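Local coordinates for protein alkaline serine protease (Pseudoalteromonas sp., PDB 1Y9Z) that probably hydrolyses peptide bonds in proteins as a subtilisin-like alkaline serine protease of a cold-adapted Antarctic bacterium, at residues G150-A155 with Q393-L398; N141-H146 with D172-V177; I276-R281 with A343-L348; G255-C260 with G305-S310; I26-S31 with G71-I76. All coordinates share one frame; numbering follows the deposited sequence.

Contact 1 (G150-A155 with Q393-L398)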
# COMPACT_ATOMS: atom_id res chain seq x y z
N GLY A 150 12.35 -0.06 24.96
CA GLY A 150 11.20 -0.91 24.69
C GLY A 150 10.22 -0.47 23.62
O GLY A 150 9.14 -1.05 23.50
N VAL A 151 10.57 0.55 22.84
CA VAL A 151 9.69 1.02 21.77
C VAL A 151 10.11 0.45 20.43
O VAL A 151 11.26 0.61 20.02
CB VAL A 151 9.70 2.56 21.68
CG1 VAL A 151 8.76 3.03 20.58
CG2 VAL A 151 9.30 3.17 23.02
N LEU A 152 9.19 -0.23 19.75
CA LEU A 152 9.48 -0.82 18.45
C LEU A 152 9.33 0.25 17.36
O LEU A 152 8.27 0.87 17.23
CB LEU A 152 8.53 -1.99 18.17
CG LEU A 152 8.72 -2.79 16.87
CD1 LEU A 152 10.10 -3.44 16.84
CD2 LEU A 152 7.64 -3.86 16.78
N LEU A 153 10.40 0.45 16.60
CA LEU A 153 10.43 1.45 15.53
C LEU A 153 10.44 0.78 14.17
O LEU A 153 11.27 -0.10 13.90
CB LEU A 153 11.68 2.33 15.69
CG LEU A 153 11.88 2.95 17.08
CD1 LEU A 153 13.21 3.67 17.13
CD2 LEU A 153 10.73 3.90 17.40
N ILE A 154 9.53 1.21 13.30
CA ILE A 154 9.39 0.63 11.96
C ILE A 154 9.25 1.76 10.94
O ILE A 154 8.50 2.71 11.16
CB ILE A 154 8.15 -0.30 11.92
CG1 ILE A 154 8.31 -1.40 12.97
CG2 ILE A 154 7.98 -0.90 10.54
CD1 ILE A 154 7.06 -2.22 13.22
N ALA A 155 9.97 1.65 9.82
CA ALA A 155 9.92 2.69 8.79
C ALA A 155 10.12 2.17 7.37
O ALA A 155 10.64 1.07 7.16
CB ALA A 155 10.95 3.77 9.10
N GLN A 393 12.54 -8.29 21.21
CA GLN A 393 12.11 -9.68 21.12
C GLN A 393 11.03 -9.86 20.05
O GLN A 393 11.03 -10.86 19.32
CB GLN A 393 11.62 -10.16 22.49
CG GLN A 393 12.76 -10.45 23.45
CD GLN A 393 12.31 -10.72 24.88
OE1 GLN A 393 13.06 -11.28 25.68
NE2 GLN A 393 11.09 -10.33 25.20
N VAL A 394 10.12 -8.90 19.95
CA VAL A 394 9.07 -8.98 18.94
C VAL A 394 9.71 -8.83 17.55
O VAL A 394 9.35 -9.54 16.61
CB VAL A 394 8.02 -7.86 19.14
CG1 VAL A 394 7.04 -7.84 17.98
CG2 VAL A 394 7.27 -8.10 20.45
N ARG A 395 10.66 -7.90 17.44
CA ARG A 395 11.35 -7.66 16.18
C ARG A 395 12.01 -8.96 15.71
O ARG A 395 11.90 -9.35 14.55
CB ARG A 395 12.41 -6.57 16.38
CG ARG A 395 13.18 -6.17 15.13
CD ARG A 395 14.09 -5.00 15.44
NE ARG A 395 14.93 -4.63 14.30
CZ ARG A 395 15.86 -3.68 14.34
NH1 ARG A 395 16.58 -3.41 13.26
NH2 ARG A 395 16.05 -2.99 15.46
N ALA A 396 12.68 -9.64 16.63
CA ALA A 396 13.35 -10.90 16.32
C ALA A 396 12.33 -11.95 15.87
O ALA A 396 12.59 -12.72 14.94
CB ALA A 396 14.13 -11.40 17.53
N ALA A 397 11.18 -11.99 16.54
CA ALA A 397 10.14 -12.95 16.20
C ALA A 397 9.65 -12.73 14.77
O ALA A 397 9.44 -13.69 14.03
CB ALA A 397 8.98 -12.83 17.18
N LEU A 398 9.45 -11.47 14.39
CA LEU A 398 8.98 -11.16 13.05
C LEU A 398 9.99 -11.61 12.00
O LEU A 398 9.63 -12.19 10.98
CB LEU A 398 8.71 -9.66 12.92
CG LEU A 398 7.65 -9.07 13.86
CD1 LEU A 398 7.56 -7.57 13.65
CD2 LEU A 398 6.31 -9.73 13.60
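The forked end of Leu-152, on strand 152-156, divides its two methyls between neighbouring residues of helix 391-401. CD1 of Leu-152 lies 3.9 Å from CB of Arg-395, while CD2 of Leu-152 comes to 4.2 Å from CG1 of Val-394. Leu-152 contributes 65 of the 136 Å² buried here, ahead of Arg-395 with 29 and Val-394 with 17. Because CG stands anti to the backbone N (chi1 -177°), the leucine carries its methyls out to the helix, and the two backbones stay well apart, with CA of Leu-152 7.4 Å from CA of Arg-395. No hydrogen bond joins the segments; their contact is apolar packing. Arg-395 meets the leucine with the root of its side chain, the two chains crossing obliquely. Beyond CB the arginine runs fully extended past Met-175, and its guanidinium is spent elsewhere: NE forms a salt bridge with OE2 of Glu-197, and NH2 is hydrogen-bonded to the carbonyl O of Asp-172. A sodium ion lies about 4 Å from this side chain, where Glu-197, which also binds sodium, probably offsets the local positive charge. Helix 368-385 closes the apolar side, Ala-379 touching both Leu-152 and Leu-398, and Trp-383 touching Val-394. Just before the strand, Gly-150 ends helix 137-148 in a Schellman motif. The whole is a parallel strand, hydrogen-bonded to strand 125-128 through Leu-152 and Ile-154, with helices packed over its face, the layered build of the subtilisin-like alpha/beta domain.

Contact 2 (N141-H146 with D172-V177). With NA (sodium ion), chain F; NA (sodium ion), chain E.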
# COMPACT_ATOMS: atom_id res chain seq x y z
N ASN A 141 21.33 8.09 18.05
CA ASN A 141 21.34 7.86 19.49
C ASN A 141 19.96 7.97 20.13
O ASN A 141 19.58 7.13 20.96
CB ASN A 141 22.30 8.85 20.17
CG ASN A 141 23.76 8.52 19.92
OD1 ASN A 141 24.64 9.34 20.20
ND2 ASN A 141 24.03 7.34 19.39
N ALA A 142 19.21 8.99 19.75
CA ALA A 142 17.87 9.19 20.31
C ALA A 142 16.95 8.02 20.01
O ALA A 142 16.22 7.55 20.88
CB ALA A 142 17.27 10.48 19.76
N LEU A 143 16.99 7.53 18.77
CA LEU A 143 16.15 6.41 18.39
C LEU A 143 16.61 5.11 19.04
O LEU A 143 15.78 4.27 19.42
CB LEU A 143 16.09 6.26 16.86
CG LEU A 143 15.01 7.12 16.19
CD1 LEU A 143 15.20 8.59 16.53
CD2 LEU A 143 15.05 6.92 14.68
N ASN A 144 17.92 4.93 19.18
CA ASN A 144 18.44 3.72 19.81
C ASN A 144 17.98 3.69 21.27
O ASN A 144 17.67 2.63 21.81
CB ASN A 144 19.97 3.70 19.76
CG ASN A 144 20.54 2.33 20.08
OD1 ASN A 144 21.70 2.22 20.49
ND2 ASN A 144 19.74 1.29 19.89
N THR A 145 17.92 4.86 21.90
CA THR A 145 17.49 4.96 23.29
C THR A 145 16.04 4.51 23.41
O THR A 145 15.69 3.73 24.29
CB THR A 145 17.65 6.40 23.81
OG1 THR A 145 19.04 6.75 23.84
CG2 THR A 145 17.07 6.52 25.22
N HIS A 146 15.18 5.00 22.51
CA HIS A 146 13.78 4.62 22.53
C HIS A 146 13.63 3.12 22.32
O HIS A 146 12.85 2.47 23.02
CB HIS A 146 13.00 5.38 21.45
CG HIS A 146 12.50 6.71 21.89
ND1 HIS A 146 12.78 7.88 21.21
CD2 HIS A 146 11.72 7.07 22.94
CE1 HIS A 146 12.20 8.90 21.83
NE2 HIS A 146 11.55 8.43 22.88
N ASP A 172 20.08 1.18 12.83
CA ASP A 172 19.96 -0.18 13.37
C ASP A 172 18.80 -0.37 14.35
O ASP A 172 18.37 -1.50 14.58
CB ASP A 172 21.26 -0.60 14.04
CG ASP A 172 22.38 -0.83 13.05
OD1 ASP A 172 22.16 -1.56 12.06
OD2 ASP A 172 23.49 -0.28 13.26
N SER A 173 18.31 0.72 14.92
CA SER A 173 17.22 0.66 15.89
C SER A 173 15.83 0.62 15.25
O SER A 173 14.82 0.54 15.95
CB SER A 173 17.29 1.87 16.82
OG SER A 173 17.13 3.07 16.07
N VAL A 174 15.80 0.68 13.92
CA VAL A 174 14.54 0.71 13.18
C VAL A 174 14.43 -0.40 12.15
O VAL A 174 15.42 -0.74 11.49
CB VAL A 174 14.40 2.07 12.45
CG1 VAL A 174 13.05 2.17 11.75
CG2 VAL A 174 14.59 3.22 13.43
N MET A 175 13.24 -0.98 12.01
CA MET A 175 13.02 -2.02 11.01
C MET A 175 12.80 -1.35 9.66
O MET A 175 11.86 -0.56 9.50
CB MET A 175 11.79 -2.87 11.34
CG MET A 175 11.89 -3.69 12.60
SD MET A 175 10.47 -4.82 12.76
CE MET A 175 11.03 -6.19 11.75
N SER A 176 13.66 -1.64 8.68
CA SER A 176 13.52 -1.08 7.34
C SER A 176 12.62 -2.02 6.54
O SER A 176 12.95 -3.19 6.35
CB SER A 176 14.88 -0.96 6.67
OG SER A 176 14.75 -0.48 5.35
N VAL A 177 11.50 -1.49 6.06
CA VAL A 177 10.52 -2.28 5.33
C VAL A 177 10.52 -2.09 3.81
O VAL A 177 10.46 -0.97 3.31
CB VAL A 177 9.09 -1.97 5.84
CG1 VAL A 177 8.07 -2.81 5.10
CG2 VAL A 177 9.02 -2.23 7.34
NA NA F . 16.50 -2.46 9.33
NA NA E . 17.18 -0.34 10.14
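Leu-143 of helix 137-148 touches the chain at the start of strand 174-180 at two points along its side chain. Its CB sits 3.4 Å from OG of Ser-173, a close fit between a methylene and a hydroxyl oxygen. From CG the side chain forks, and CD2 of Leu-143 reaches CG2 of Val-174 at 3.9 Å, the two side chains passing at a slant. Around the leucine, Ile-114 of helix 110-119, Leu-153 of strand 152-156, Pro-168 and Tyr-171 complete the apolar surroundings. Ser-173 nestles against the helix backbone: its CB is 3.7 Å from CA of Asn-144, and ND2 of Asn-144 lies 4.0 Å from that same CB. Its OG is tucked between the backbone N and the carbonyl carbon (chi1 62°), which turns it to the CB of Leu-143. With so small a side chain between them the backbones come close, CA of Asn-144 being 5.1 Å from CA of Ser-173. Val-174 gives its side chain to the helix and its carbonyl O to metal, 2.2 Å from one sodium ion, which Ala-169, Tyr-171 and Gln-195 also bind. A second sodium, shared with Gln-195 and Glu-197, is modelled so near the first that simultaneous occupancy is doubtful. A helix laid against a parallel-sheet strand, with a cation held by backbone carbonyls, two from the loop leading into that strand, and by the Gln-195 side chain, is consistent with the weak cation site of subtilisins.

Contact 3 (I276-R281 with A343-L348)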
# COMPACT_ATOMS: atom_id res chain seq x y z
N ILE A 276 -15.38 -4.03 -25.29
CA ILE A 276 -14.52 -3.82 -24.13
C ILE A 276 -13.32 -4.66 -24.51
O ILE A 276 -13.43 -5.87 -24.72
CB ILE A 276 -15.15 -4.36 -22.83
CG1 ILE A 276 -16.39 -3.53 -22.47
CG2 ILE A 276 -14.13 -4.31 -21.69
CD1 ILE A 276 -16.12 -2.04 -22.30
N CYS A 277 -12.17 -4.01 -24.61
CA CYS A 277 -10.94 -4.66 -25.04
C CYS A 277 -10.05 -5.19 -23.93
O CYS A 277 -9.51 -4.43 -23.12
CB CYS A 277 -10.18 -3.68 -25.91
SG CYS A 277 -8.71 -4.26 -26.81
N LEU A 278 -9.90 -6.51 -23.89
CA LEU A 278 -9.06 -7.19 -22.92
C LEU A 278 -7.71 -7.38 -23.59
O LEU A 278 -7.64 -7.83 -24.74
CB LEU A 278 -9.65 -8.55 -22.55
CG LEU A 278 -8.89 -9.42 -21.55
CD1 LEU A 278 -8.93 -8.76 -20.17
CD2 LEU A 278 -9.53 -10.80 -21.49
N VAL A 279 -6.63 -7.05 -22.89
CA VAL A 279 -5.30 -7.20 -23.47
C VAL A 279 -4.23 -7.48 -22.42
O VAL A 279 -4.23 -6.90 -21.34
CB VAL A 279 -4.90 -5.94 -24.27
CG1 VAL A 279 -4.86 -4.72 -23.35
CG2 VAL A 279 -3.55 -6.15 -24.94
N GLU A 280 -3.33 -8.40 -22.76
CA GLU A 280 -2.24 -8.75 -21.86
C GLU A 280 -1.21 -7.63 -21.91
O GLU A 280 -0.93 -7.08 -22.98
CB GLU A 280 -1.59 -10.07 -22.30
CG GLU A 280 -0.46 -10.53 -21.39
CD GLU A 280 0.22 -11.77 -21.92
OE1 GLU A 280 0.78 -11.72 -23.03
OE2 GLU A 280 0.20 -12.81 -21.22
N ARG A 281 -0.66 -7.29 -20.75
CA ARG A 281 0.34 -6.24 -20.67
C ARG A 281 1.63 -6.67 -21.36
O ARG A 281 2.12 -7.78 -21.13
CB ARG A 281 0.62 -5.90 -19.21
CG ARG A 281 1.78 -4.93 -19.00
CD ARG A 281 1.97 -4.59 -17.53
NE ARG A 281 0.82 -3.86 -16.99
CZ ARG A 281 0.03 -4.29 -16.02
NH1 ARG A 281 0.25 -5.47 -15.44
NH2 ARG A 281 -0.99 -3.55 -15.62
N ALA A 343 -9.22 -15.37 -16.22
CA ALA A 343 -10.60 -15.73 -15.89
C ALA A 343 -11.55 -15.00 -16.83
O ALA A 343 -12.57 -15.55 -17.24
CB ALA A 343 -10.90 -15.36 -14.44
N LEU A 344 -11.20 -13.77 -17.18
CA LEU A 344 -12.01 -12.96 -18.08
C LEU A 344 -12.05 -13.56 -19.48
O LEU A 344 -12.97 -13.29 -20.25
CB LEU A 344 -11.49 -11.53 -18.13
CG LEU A 344 -11.74 -10.69 -16.87
CD1 LEU A 344 -10.98 -9.38 -16.95
CD2 LEU A 344 -13.24 -10.44 -16.72
N LYS A 345 -11.05 -14.37 -19.81
CA LYS A 345 -10.98 -15.01 -21.12
C LYS A 345 -12.22 -15.88 -21.36
O LYS A 345 -12.72 -15.97 -22.48
CB LYS A 345 -9.73 -15.89 -21.24
CG LYS A 345 -8.44 -15.14 -21.46
CD LYS A 345 -7.26 -16.11 -21.52
CE LYS A 345 -5.97 -15.41 -21.92
NZ LYS A 345 -6.03 -14.90 -23.31
N ALA A 346 -12.70 -16.51 -20.29
CA ALA A 346 -13.86 -17.38 -20.37
C ALA A 346 -15.16 -16.59 -20.56
O ALA A 346 -16.19 -17.17 -20.90
CB ALA A 346 -13.95 -18.23 -19.12
N LYS A 347 -15.10 -15.29 -20.34
CA LYS A 347 -16.28 -14.44 -20.48
C LYS A 347 -16.31 -13.64 -21.78
O LYS A 347 -17.17 -12.78 -21.96
CB LYS A 347 -16.38 -13.48 -19.29
CG LYS A 347 -16.39 -14.18 -17.93
CD LYS A 347 -17.53 -15.18 -17.83
CE LYS A 347 -17.51 -15.91 -16.50
NZ LYS A 347 -18.60 -16.91 -16.39
N LEU A 348 -15.38 -13.93 -22.68
CA LEU A 348 -15.31 -13.23 -23.95
C LEU A 348 -16.63 -13.28 -24.70
O LEU A 348 -17.27 -14.33 -24.79
CB LEU A 348 -14.19 -13.81 -24.82
CG LEU A 348 -12.76 -13.57 -24.34
CD1 LEU A 348 -11.78 -14.24 -25.29
CD2 LEU A 348 -12.49 -12.08 -24.26
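Leu-344, on helix 338-345, meets Leu-278 of strand 275-280 with both ends of its side chain. CD1 of Leu-344 lies 3.9 Å from CD1 of Leu-278, and CB of Leu-344 is 4.0 Å from CD2 of Leu-278, the second branch of the fork. Leu-278 holds this span by standing with CG anti to the backbone N (chi1 179°), which lifts both methyls off the strand toward the helix; it accounts for 82 of the 145 Å² buried. At Lys-345 the contact passes to the backbone, whose N is 4.2 Å from CD2 of Leu-278. The lysine chain then runs on to Glu-259 of strand 252-263, with which NZ makes a salt bridge; Glu-280 is too distant to share it, its OE2 being 6.9 Å from NZ of Lys-345, and pairs instead with Arg-338. The chain bends in a type I turn from Lys-345 to Leu-348, which N of Leu-348 closes only weakly onto O of Lys-345 at 3.4 Å. The turn brings Leu-348 round to the same leucine, its CD2 4.3 Å from CD2 of Leu-278. Leu-257 touches both Leu-278 and Leu-348, and Ile-307 also touches Leu-278. One strand leucine is thus gripped by residues of helix 338-345 and of the turn from Lys-345 to Leu-348, apolar packing that fastens this helix to the sheet of the inserted beta-barrel domain.

Contact 4 (G255-C260 with G305-S310)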
# COMPACT_ATOMS: atom_id res chain seq x y z
N GLY A 255 -19.85 -2.92 -23.35
CA GLY A 255 -19.78 -3.56 -24.65
C GLY A 255 -19.36 -5.01 -24.53
O GLY A 255 -18.98 -5.47 -23.46
N ALA A 256 -19.44 -5.74 -25.64
CA ALA A 256 -19.05 -7.14 -25.64
C ALA A 256 -17.55 -7.24 -25.38
O ALA A 256 -16.76 -6.46 -25.91
CB ALA A 256 -19.39 -7.78 -26.98
N LEU A 257 -17.16 -8.20 -24.54
CA LEU A 257 -15.76 -8.39 -24.21
C LEU A 257 -15.02 -9.07 -25.36
O LEU A 257 -15.43 -10.12 -25.85
CB LEU A 257 -15.62 -9.25 -22.95
CG LEU A 257 -14.19 -9.45 -22.42
CD1 LEU A 257 -13.61 -8.11 -21.99
CD2 LEU A 257 -14.21 -10.42 -21.25
N ALA A 258 -13.93 -8.44 -25.80
CA ALA A 258 -13.11 -8.97 -26.88
C ALA A 258 -11.65 -8.80 -26.49
O ALA A 258 -11.28 -7.79 -25.90
CB ALA A 258 -13.40 -8.22 -28.18
N GLU A 259 -10.82 -9.79 -26.81
CA GLU A 259 -9.41 -9.71 -26.46
C GLU A 259 -8.49 -9.47 -27.65
O GLU A 259 -8.68 -10.03 -28.73
CB GLU A 259 -8.98 -10.99 -25.74
CG GLU A 259 -7.47 -11.15 -25.64
CD GLU A 259 -7.05 -12.25 -24.68
OE1 GLU A 259 -7.68 -13.33 -24.69
OE2 GLU A 259 -6.09 -12.03 -23.91
N CYS A 260 -7.50 -8.62 -27.43
CA CYS A 260 -6.51 -8.32 -28.46
C CYS A 260 -5.37 -9.30 -28.23
O CYS A 260 -4.55 -9.11 -27.33
CB CYS A 260 -6.01 -6.89 -28.31
SG CYS A 260 -4.85 -6.40 -29.63
N GLY A 305 -13.81 0.54 -23.89
CA GLY A 305 -13.26 0.38 -22.55
C GLY A 305 -12.07 -0.54 -22.67
O GLY A 305 -12.01 -1.35 -23.60
N ILE A 306 -11.12 -0.44 -21.75
CA ILE A 306 -9.92 -1.27 -21.82
C ILE A 306 -9.55 -1.94 -20.50
O ILE A 306 -9.59 -1.31 -19.44
CB ILE A 306 -8.71 -0.44 -22.31
CG1 ILE A 306 -9.06 0.26 -23.63
CG2 ILE A 306 -7.50 -1.34 -22.50
CD1 ILE A 306 -8.04 1.29 -24.07
N ILE A 307 -9.18 -3.21 -20.59
CA ILE A 307 -8.77 -3.99 -19.42
C ILE A 307 -7.43 -4.64 -19.71
O ILE A 307 -7.33 -5.55 -20.53
CB ILE A 307 -9.77 -5.11 -19.10
CG1 ILE A 307 -11.16 -4.52 -18.83
CG2 ILE A 307 -9.29 -5.89 -17.89
CD1 ILE A 307 -12.24 -5.57 -18.68
N VAL A 308 -6.39 -4.17 -19.02
CA VAL A 308 -5.05 -4.71 -19.19
C VAL A 308 -4.76 -5.69 -18.05
O VAL A 308 -4.94 -5.34 -16.88
CB VAL A 308 -3.99 -3.59 -19.14
CG1 VAL A 308 -2.59 -4.19 -19.25
CG2 VAL A 308 -4.23 -2.59 -20.26
N TYR A 309 -4.33 -6.90 -18.39
CA TYR A 309 -4.01 -7.87 -17.35
C TYR A 309 -2.52 -8.20 -17.35
O TYR A 309 -1.85 -8.15 -18.38
CB TYR A 309 -4.86 -9.14 -17.47
CG TYR A 309 -4.66 -9.99 -18.71
CD1 TYR A 309 -5.27 -9.66 -19.92
CD2 TYR A 309 -3.90 -11.16 -18.66
CE1 TYR A 309 -5.15 -10.48 -21.04
CE2 TYR A 309 -3.77 -11.99 -19.78
CZ TYR A 309 -4.40 -11.65 -20.96
OH TYR A 309 -4.29 -12.47 -22.06
N SER A 310 -2.01 -8.52 -16.17
CA SER A 310 -0.60 -8.84 -15.99
C SER A 310 -0.06 -9.98 -16.83
O SER A 310 -0.76 -10.96 -17.11
CB SER A 310 -0.33 -9.14 -14.51
OG SER A 310 -0.69 -8.04 -13.69
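Tyr-309 lays the hydroxyl end of its ring against the carboxylate of Glu-259, reaching across strand 275-280, which runs parallel to and between their two strands in the inserted beta-barrel domain. Residues pointing from the same face of strands 252-263 and 305-309 meet here over the middle strand, so the backbones stay far apart: CA of Glu-259 and CA of Ile-307 are 9.1 Å from each other. The phenol donates from OH of Tyr-309 to OE2 of Glu-259 at 2.6 Å, a short bond that meets the oxygen nearly along its C-O direction. The two side chains cross at about a right angle, and the carboxylate plane is turned 58° from the ring. With CG between the backbone N and the carbonyl carbon (chi1 65°), Tyr-309 sends its OH across strand 275-280, and the extended chain of Glu-259 brings the carboxylate out to meet it. OE1 of Glu-259 is engaged by Lys-345, so both carboxylate oxygens are gripped. A phenylalanine here would probably leave OE2 of Glu-259 without its phenolic donor and the carboxylate less firmly fixed in rotation. Farther along, the apolar part is looser, CD1 of Leu-257 lying 4.4 Å from CD1 of Ile-307, with Leu-278 of the middle strand touching both residues. Helix 291-300 packs on the other face of strand 305-309, against Ile-306 and Val-308. At the ring, OE2 of Glu-259 lies near its plane at the edge, 3.4 Å from CE1 of Tyr-309.

Contact 5 (I26-S31 with G71-I76). With CA (calcium ion), chain C.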
# COMPACT_ATOMS: atom_id res chain seq x y z
N ILE A 26 -0.14 2.10 18.99
CA ILE A 26 0.70 2.34 17.83
C ILE A 26 0.55 3.80 17.43
O ILE A 26 -0.56 4.32 17.33
CB ILE A 26 0.32 1.41 16.64
CG1 ILE A 26 1.16 1.78 15.41
CG2 ILE A 26 -1.17 1.52 16.33
CD1 ILE A 26 1.13 0.75 14.30
N CYS A 27 1.68 4.46 17.22
CA CYS A 27 1.69 5.87 16.85
C CYS A 27 2.08 6.02 15.39
O CYS A 27 3.12 5.51 14.97
CB CYS A 27 2.67 6.64 17.71
SG CYS A 27 2.60 8.46 17.62
N ILE A 28 1.24 6.72 14.65
CA ILE A 28 1.48 6.96 13.23
C ILE A 28 1.99 8.37 13.02
O ILE A 28 1.26 9.35 13.21
CB ILE A 28 0.18 6.78 12.42
CG1 ILE A 28 -0.44 5.41 12.69
CG2 ILE A 28 0.47 6.93 10.94
CD1 ILE A 28 -1.82 5.22 12.08
N ILE A 29 3.27 8.49 12.65
CA ILE A 29 3.87 9.79 12.37
C ILE A 29 3.71 9.93 10.87
O ILE A 29 4.38 9.24 10.09
CB ILE A 29 5.36 9.81 12.76
CG1 ILE A 29 5.50 9.59 14.27
CG2 ILE A 29 6.00 11.13 12.35
CD1 ILE A 29 6.93 9.64 14.79
N ASP A 30 2.82 10.82 10.45
CA ASP A 30 2.55 10.97 9.03
C ASP A 30 1.82 12.28 8.73
O ASP A 30 2.02 13.28 9.43
CB ASP A 30 1.71 9.76 8.57
CG ASP A 30 2.01 9.34 7.15
OD1 ASP A 30 1.78 10.15 6.23
OD2 ASP A 30 2.48 8.20 6.94
N SER A 31 0.96 12.28 7.72
CA SER A 31 0.24 13.50 7.33
C SER A 31 -1.14 13.69 7.94
O SER A 31 -1.98 14.40 7.39
CB SER A 31 0.11 13.56 5.80
OG SER A 31 -0.86 12.65 5.32
N GLY A 71 -5.51 3.49 7.40
CA GLY A 71 -6.49 2.52 6.96
C GLY A 71 -5.91 1.12 6.86
O GLY A 71 -6.59 0.13 7.14
N THR A 72 -4.65 1.01 6.45
CA THR A 72 -4.02 -0.29 6.34
C THR A 72 -3.86 -0.92 7.72
O THR A 72 -3.98 -2.13 7.89
CB THR A 72 -2.64 -0.18 5.65
OG1 THR A 72 -2.83 0.22 4.29
CG2 THR A 72 -1.91 -1.51 5.68
N ILE A 73 -3.60 -0.07 8.71
CA ILE A 73 -3.42 -0.51 10.09
C ILE A 73 -4.74 -0.82 10.80
O ILE A 73 -4.84 -1.82 11.52
CB ILE A 73 -2.68 0.56 10.92
CG1 ILE A 73 -1.24 0.69 10.43
CG2 ILE A 73 -2.71 0.20 12.41
CD1 ILE A 73 -0.50 1.90 10.98
N ALA A 74 -5.75 0.02 10.59
CA ALA A 74 -7.00 -0.17 11.31
C ALA A 74 -8.31 0.26 10.67
O ALA A 74 -9.21 0.72 11.38
CB ALA A 74 -6.87 0.48 12.69
N ALA A 75 -8.45 0.14 9.35
CA ALA A 75 -9.73 0.50 8.74
C ALA A 75 -10.75 -0.39 9.46
O ALA A 75 -10.53 -1.60 9.62
CB ALA A 75 -9.72 0.21 7.25
N ILE A 76 -11.86 0.20 9.88
CA ILE A 76 -12.88 -0.51 10.65
C ILE A 76 -13.72 -1.54 9.91
O ILE A 76 -14.15 -1.31 8.78
CB ILE A 76 -13.81 0.51 11.33
CG1 ILE A 76 -12.98 1.43 12.23
CG2 ILE A 76 -14.88 -0.20 12.14
CD1 ILE A 76 -13.76 2.59 12.81
CA CA C . -14.83 -1.04 6.61
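CD1 of Ile-73, on helix 65-74, is the one atom on which both strand isoleucines converge: it lies 3.7 Å from CD1 of Ile-28 and 3.9 Å from CD1 of Ile-26. Each pair reaches tip to tip, methyl against methyl, and CG1 of Ile-28 adds a further touch at 3.9 Å to CD1 of Ile-73. The two strand residues get there by different routes. Ile-26 swings CG1 anti to its backbone N (chi1 176°), whereas Ile-28 puts CG1 anti to its carbonyl carbon (chi1 -55°). Ile-73 accounts for 74 of the 135 Å² buried, and no hydrogen bond crosses. Next out, Val-69 and Ala-70 of the same helix flank Ile-28, and helix 368-385 presses on both sides of the contact, with Pro-373 on Ile-73 and Ser-376 and Thr-380 on Ile-26. Cys-27 faces away from the helix into a disulfide with Cys-117. At the strand end, Asp-30 OD1 receives N-H of Ser-31 on its anti lone pair at 2.7 Å, bent to 139°, and is also hydrogen-bonded to ND1 of His-65. After the helix the chain runs to Ile-76, whose carbonyl O binds a calcium ion at 2.3 Å together with Glu-2, Asp-39, Asn-78, Glu-80 and Val-82. The packing thus sets strand 25-30 against helix 65-74, which bear Asp-30 and His-65; with Ser-369, which like His-65 lines the bound phenylmethanesulfonic acid's pocket, these are probably the catalytic triad of the subtilisin family.

Contacts 1, 2 and 5 belong to the subtilisin-like domain and reach its mixed sheet; contacts 1 and 2, centres about 9 Å apart, touch through neighbouring strands 152-156 and 174-180, while the centre of contact 5 is about 17 Å from that of contact 1. Contacts 3 and 4, centres about 5 Å apart, share the sheet of the inserted beta-barrel domain, centre to centre about 44 to 48 Å from contacts 1 and 2. Along the chain contact 5 closes first; contacts 1 and 2 cross, and contact 2 closes before contacts 3 and 4 open inside contact 1's loop. The chain therefore leaves the catalytic domain, builds the insert and returns to complete the catalytic domain.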